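Regulatory protein YycH-like domain-containing protein (Eubacterium rectale, PDB 5COZ) is of unknown function but is probably a membrane-anchored lipoprotein carrying a domain related to the regulatory protein YycH. Local coordinates at residues G271-P276 against D348-E353; D78-L83 against D116-R121. All blocks are in the same frame, centred on the assembly; numbering follows the deposited sequence.

In the fold
Contact 1 (271-276 with 348-353) and contact 2 (78-83 with 116-121) lie on opposite sides of the chain's centre, with about 39 Å between their centres and about 28 Å between nearest atoms. They share no helix or strand. Contact 1 joins segments that leave strands 262-272 and 338-348 of the seven-stranded mixed sheet; it is partly buried and uses a backbone hydrogen bond, a bridging water and a tyrosine edge. Contact 2 sets helix 73-87 on strand 116-120 of the antiparallel sheet, is buried, and is made by aliphatic side chains, with polar atoms entering only as backbone neighbours of methyl groups.

Contact 1: residues G271-P276 against D348-E353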
loop_
_atom_site.group_PDB
_atom_site.type_symbol
_atom_site.label_atom_id
_atom_site.label_comp_id
_atom_site.label_asym_id
_atom_site.label_seq_id
_atom_site.Cartn_x
_atom_site.Cartn_y
_atom_site.Cartn_z
ATOM N N GLY A 271 6.659 -16.452 17.643
ATOM C CA GLY A 271 7.183 -15.778 18.812
ATOM C C GLY A 271 6.379 -14.551 19.108
ATOM O O GLY A 271 5.568 -14.102 18.289
ATOM N N GLU A 272 6.662 -13.962 20.256
ATOM C CA GLU A 272 6.021 -12.739 20.677
ATOM C C GLU A 272 6.778 -11.569 20.102
ATOM O O GLU A 272 8.009 -11.525 20.175
ATOM C CB GLU A 272 6.062 -12.682 22.211
ATOM C CG GLU A 272 5.182 -11.614 22.810
ATOM C CD GLU A 272 4.930 -11.797 24.296
ATOM O OE1 GLU A 272 5.231 -12.888 24.835
ATOM O OE2 GLU A 272 4.430 -10.839 24.926
ATOM N N ILE A 273 6.052 -10.627 19.513
ATOM C CA ILE A 273 6.678 -9.414 19.003
ATOM C C ILE A 273 6.745 -8.365 20.095
ATOM O O ILE A 273 6.047 -8.460 21.107
ATOM C CB ILE A 273 5.957 -8.865 17.746
ATOM C CG1 ILE A 273 4.527 -8.334 18.085
ATOM C CG2 ILE A 273 5.963 -9.930 16.628
ATOM C CD1 ILE A 273 3.890 -7.574 16.950
ATOM N N LEU A 274 7.577 -7.365 19.881
ATOM C CA LEU A 274 7.690 -6.231 20.778
ATOM C C LEU A 274 6.459 -5.368 20.715
ATOM O O LEU A 274 5.857 -5.216 19.643
ATOM C CB LEU A 274 8.895 -5.378 20.337
ATOM C CG LEU A 274 10.272 -5.970 20.617
ATOM C CD1 LEU A 274 11.352 -5.153 19.928
ATOM C CD2 LEU A 274 10.531 -6.049 22.137
ATOM N N HIS A 275 6.127 -4.715 21.832
ATOM C CA HIS A 275 5.084 -3.697 21.820
ATOM C C HIS A 275 5.623 -2.513 21.035
ATOM O O HIS A 275 6.840 -2.277 21.026
ATOM C CB HIS A 275 4.723 -3.257 23.245
ATOM C CG HIS A 275 4.119 -4.337 24.095
ATOM N ND1 HIS A 275 3.851 -4.111 25.432
ATOM C CD2 HIS A 275 3.737 -5.597 23.782
ATOM C CE1 HIS A 275 3.345 -5.242 25.905
ATOM N NE2 HIS A 275 3.216 -6.156 24.952
ATOM N N PRO A 276 4.754 -1.695 20.439
ATOM C CA PRO A 276 5.276 -0.590 19.616
ATOM C C PRO A 276 5.933 0.514 20.449
ATOM O O PRO A 276 6.687 1.323 19.891
ATOM C CB PRO A 276 4.056 -0.104 18.827
ATOM C CG PRO A 276 2.844 -0.558 19.656
ATOM C CD PRO A 276 3.285 -1.859 20.295
ATOM N N ASP A 348 12.913 -5.520 12.832
ATOM C CA ASP A 348 12.483 -6.903 13.045
ATOM C C ASP A 348 11.480 -6.860 14.224
ATOM O O ASP A 348 11.807 -6.310 15.292
ATOM C CB ASP A 348 13.725 -7.755 13.351
ATOM C CG ASP A 348 13.478 -9.215 13.683
ATOM O OD1 ASP A 348 12.461 -9.511 14.366
ATOM O OD2 ASP A 348 14.345 -10.053 13.334
ATOM N N ALA A 349 10.246 -7.398 14.036
ATOM C CA ALA A 349 9.262 -7.210 15.116
ATOM C C ALA A 349 9.558 -8.053 16.346
ATOM O O ALA A 349 9.086 -7.696 17.425
ATOM C CB ALA A 349 7.852 -7.500 14.618
ATOM N N TYR A 350 10.317 -9.148 16.204
ATOM C CA TYR A 350 10.657 -9.981 17.357
ATOM C C TYR A 350 11.805 -9.395 18.131
ATOM O O TYR A 350 11.748 -9.375 19.355
ATOM C CB TYR A 350 11.075 -11.400 16.951
ATOM C CG TYR A 350 10.062 -12.186 16.155
ATOM C CD1 TYR A 350 8.815 -12.515 16.694
ATOM C CD2 TYR A 350 10.370 -12.655 14.883
ATOM C CE1 TYR A 350 7.898 -13.285 15.969
ATOM C CE2 TYR A 350 9.461 -13.401 14.145
ATOM C CZ TYR A 350 8.254 -13.769 14.720
ATOM O OH TYR A 350 7.384 -14.505 13.945
ATOM N N THR A 351 12.880 -8.995 17.431
ATOM C CA THR A 351 14.101 -8.612 18.132
ATOM C C THR A 351 14.303 -7.129 18.296
ATOM O O THR A 351 15.118 -6.740 19.132
ATOM C CB THR A 351 15.328 -9.184 17.402
ATOM O OG1 THR A 351 15.481 -8.509 16.138
ATOM C CG2 THR A 351 15.267 -10.700 17.204
ATOM N N GLY A 352 13.628 -6.317 17.492
ATOM C CA GLY A 352 13.851 -4.876 17.484
ATOM C C GLY A 352 15.091 -4.483 16.698
ATOM O O GLY A 352 15.460 -3.316 16.716
ATOM N N GLU A 353 15.755 -5.444 16.014
ATOM C CA GLU A 353 16.900 -5.123 15.132
ATOM C C GLU A 353 16.448 -4.069 14.127
ATOM O O GLU A 353 15.466 -4.286 13.420
ATOM C CB GLU A 353 17.351 -6.370 14.370
ATOM C CG GLU A 353 18.436 -6.062 13.332
ATOM C CD GLU A 353 18.938 -7.245 12.524
ATOM O OE1 GLU A 353 18.484 -8.390 12.764
ATOM O OE2 GLU A 353 19.779 -7.011 11.622
HETATM O O HOH W 1 9.962 -10.003 21.274
#
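L274 and A349 carry the one direct hydrogen bond between the segments: L274 N donates to A349 O over 2.9 Å, and the 170° angle at the hydrogen shows a straight bond. The tight side lies around it. I273 sets CG2 against A349 CB at 3.7 Å, and the same methyl meets Y350 CD1 obliquely. With chi1 at 68°, I273 CG1 sits between the backbone N and the carbonyl carbon, while CG2 lies beside the N and is the branch that touches. The Y350 ring turns its edge to the strand end, CE1 lying 3.4 Å from G271 O, and its hydroxyl is hydrogen-bonded beyond the segments to S61 and V59.

Residues 348-353 form the turn that follows strand 338-348. D348 OD1 accepts from Y350 N, nearly along its C-O axis, and from T351 N, from above the carboxylate plane; the first bond makes an Asx turn. T351 OG1 then accepts from E353 N in an ST turn. The positive phi of G352 (79°) favours glycine, and a CB there would run into L274 CD1.

Toward the partly exposed side, where T351 is open to solvent, the link is wetter. A water donates to both E272 O and Y350 O, 2.7 Å from each, bridging the backbones. Here L274 reaches over the turn, its CD1 3.5 Å from G352 CA; an alanine here would probably keep the backbone bond but leave G352 without this methyl cover and open a gap over the turn.

Contact 2: residues D78-L83 against D116-R121; sequences DLMEKL and DSIAIR
M80 and I118 mark the nearest backbone approach, 7.1 Å between their CA atoms, where helix segment 78-83 runs over strand 116-120 with axes 9.4 Å apart at closest and N-to-C directions 150° apart, closer to antiparallel than to parallel. The strand presents I118 and I120, two residues apart and both with CB pointing toward the helix, whereas CB of A119 between them points away.

Each isoleucine leads with CD1. That of I120 ends against the helix backbone, 3.7 Å from M80 N, and M80 CB lies beside the same methyl at 3.9 Å. L79 approaches I120 obliquely; its CG stands anti to the backbone N (chi1 177°), which places it 4.1 Å from I120 CD1. I118 CD1 comes 3.7 Å from M80 O, and the M80 side chain crosses I118 at about a right angle. Of the side-chain atoms of this selenomethionine, CB and CG are the ones that touch the strand, since the bends at chi2 and chi3 carry SE and CE off from it.

L83, one helical turn beyond L79, points CB toward the strand and spans both isoleucines: its CD1 is 3.9 Å from I118 CG2 and 4.2 Å from I120 CD1. The contact is therefore apolar throughout, apart from the backbone N and O that the two CD1 methyls meet.

Neighbouring strands widen the surface, L79 also touching A125 and I258, and I120 touching W109. An amphipathic helix packing its apolar face on an antiparallel sheet, with D78 and E81 exposed and their CB atoms pointing away from the strand, is characteristic of the hydrophobic core of an alpha+beta domain.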
loop_
_atom_site.group_PDB
_atom_site.type_symbol
_atom_site.label_atom_id
_atom_site.label_comp_id
_atom_site.label_asym_id
_atom_site.label_seq_id
_atom_site.Cartn_x
_atom_site.Cartn_y
_atom_site.Cartn_z
ATOM N N ASP A 78 -9.496 -17.174 -15.691
ATOM C CA ASP A 78 -10.476 -17.028 -14.602
ATOM C C ASP A 78 -10.331 -15.643 -13.943
ATOM O O ASP A 78 -11.338 -14.994 -13.665
ATOM C CB ASP A 78 -10.302 -18.143 -13.560
ATOM C CG ASP A 78 -10.773 -19.510 -14.030
ATOM O OD1 ASP A 78 -11.584 -19.568 -14.991
ATOM O OD2 ASP A 78 -10.400 -20.510 -13.389
ATOM N N LEU A 79 -9.076 -15.190 -13.729
ATOM C CA LEU A 79 -8.842 -13.869 -13.164
ATOM C C LEU A 79 -9.324 -12.790 -14.168
ATOM O O LEU A 79 -9.992 -11.813 -13.785
ATOM C CB LEU A 79 -7.366 -13.715 -12.839
ATOM C CG LEU A 79 -6.954 -12.326 -12.307
ATOM C CD1 LEU A 79 -7.779 -11.933 -11.065
ATOM C CD2 LEU A 79 -5.435 -12.295 -12.024
HETATM N N MSE A 80 -9.031 -12.982 -15.467
HETATM C CA MSE A 80 -9.478 -12.079 -16.497
HETATM C C MSE A 80 -11.013 -11.881 -16.422
HETATM O O MSE A 80 -11.478 -10.753 -16.536
HETATM C CB MSE A 80 -9.043 -12.571 -17.909
HETATM C CG MSE A 80 -9.603 -11.699 -19.054
HETATM SE SE MSE A 80 -11.407 -12.215 -19.640
HETATM C CE MSE A 80 -10.943 -14.024 -20.334
ATOM N N GLU A 81 -11.794 -12.964 -16.260
ATOM C CA GLU A 81 -13.245 -12.793 -16.255
ATOM C C GLU A 81 -13.703 -12.006 -15.042
ATOM O O GLU A 81 -14.618 -11.202 -15.187
ATOM C CB GLU A 81 -13.967 -14.144 -16.301
ATOM C CG GLU A 81 -13.741 -14.886 -17.606
ATOM C CD GLU A 81 -14.826 -15.918 -17.830
ATOM O OE1 GLU A 81 -16.017 -15.530 -17.932
ATOM O OE2 GLU A 81 -14.483 -17.124 -17.889
ATOM N N LYS A 82 -13.055 -12.216 -13.879
ATOM C CA LYS A 82 -13.427 -11.453 -12.679
ATOM C C LYS A 82 -13.096 -9.979 -12.891
ATOM O O LYS A 82 -13.918 -9.122 -12.567
ATOM C CB LYS A 82 -12.721 -11.994 -11.453
ATOM C CG LYS A 82 -13.175 -13.397 -11.082
ATOM C CD LYS A 82 -12.304 -13.920 -9.956
ATOM C CE LYS A 82 -12.717 -15.279 -9.453
ATOM N NZ LYS A 82 -12.304 -16.360 -10.382
ATOM N N LEU A 83 -11.928 -9.677 -13.498
ATOM C CA LEU A 83 -11.570 -8.286 -13.782
ATOM C C LEU A 83 -12.492 -7.666 -14.819
ATOM O O LEU A 83 -12.835 -6.486 -14.696
ATOM C CB LEU A 83 -10.124 -8.182 -14.253
ATOM C CG LEU A 83 -9.081 -8.576 -13.207
ATOM C CD1 LEU A 83 -7.716 -8.678 -13.841
ATOM C CD2 LEU A 83 -9.054 -7.576 -12.034
ATOM N N ASP A 116 -10.823 0.342 -23.106
ATOM C CA ASP A 116 -10.773 -0.451 -21.870
ATOM C C ASP A 116 -9.716 -1.538 -22.041
ATOM O O ASP A 116 -9.508 -2.022 -23.161
ATOM C CB ASP A 116 -12.126 -1.116 -21.572
ATOM C CG ASP A 116 -13.309 -0.191 -21.382
ATOM O OD1 ASP A 116 -13.139 0.857 -20.757
ATOM O OD2 ASP A 116 -14.412 -0.544 -21.838
ATOM N N SER A 117 -9.048 -1.929 -20.956
ATOM C CA SER A 117 -8.049 -2.976 -21.103
ATOM C C SER A 117 -7.858 -3.779 -19.840
ATOM O O SER A 117 -8.130 -3.305 -18.733
ATOM C CB SER A 117 -6.696 -2.405 -21.523
ATOM O OG SER A 117 -6.082 -1.676 -20.479
ATOM N N ILE A 118 -7.398 -5.022 -20.034
ATOM C CA ILE A 118 -6.972 -5.916 -18.975
ATOM C C ILE A 118 -5.577 -6.408 -19.327
ATOM O O ILE A 118 -5.348 -6.789 -20.477
ATOM C CB ILE A 118 -7.957 -7.079 -18.736
ATOM C CG1 ILE A 118 -9.355 -6.566 -18.325
ATOM C CG2 ILE A 118 -7.385 -8.100 -17.700
ATOM C CD1 ILE A 118 -10.400 -7.666 -18.313
ATOM N N ALA A 119 -4.641 -6.405 -18.369
ATOM C CA ALA A 119 -3.309 -6.930 -18.608
ATOM C C ALA A 119 -2.946 -7.783 -17.433
ATOM O O ALA A 119 -3.018 -7.315 -16.294
ATOM C CB ALA A 119 -2.308 -5.786 -18.754
ATOM N N ILE A 120 -2.537 -9.033 -17.688
ATOM C CA ILE A 120 -2.155 -9.920 -16.601
ATOM C C ILE A 120 -0.745 -10.452 -16.872
ATOM O O ILE A 120 -0.499 -10.990 -17.947
ATOM C CB ILE A 120 -3.171 -11.070 -16.380
ATOM C CG1 ILE A 120 -4.574 -10.502 -16.127
ATOM C CG2 ILE A 120 -2.709 -11.985 -15.227
ATOM C CD1 ILE A 120 -5.677 -11.587 -16.135
ATOM N N ARG A 121 0.151 -10.290 -15.892
ATOM C CA ARG A 121 1.536 -10.770 -15.945
ATOM C C ARG A 121 1.736 -11.783 -14.806
ATOM O O ARG A 121 0.788 -12.078 -14.068
ATOM C CB ARG A 121 2.512 -9.575 -15.770
ATOM C CG ARG A 121 2.636 -8.620 -16.941
ATOM C CD ARG A 121 3.599 -7.478 -16.627
ATOM N NE ARG A 121 5.002 -7.901 -16.657
ATOM C CZ ARG A 121 5.734 -8.172 -15.578
ATOM N NH1 ARG A 121 5.205 -8.062 -14.363
ATOM N NH2 ARG A 121 6.997 -8.555 -15.705
#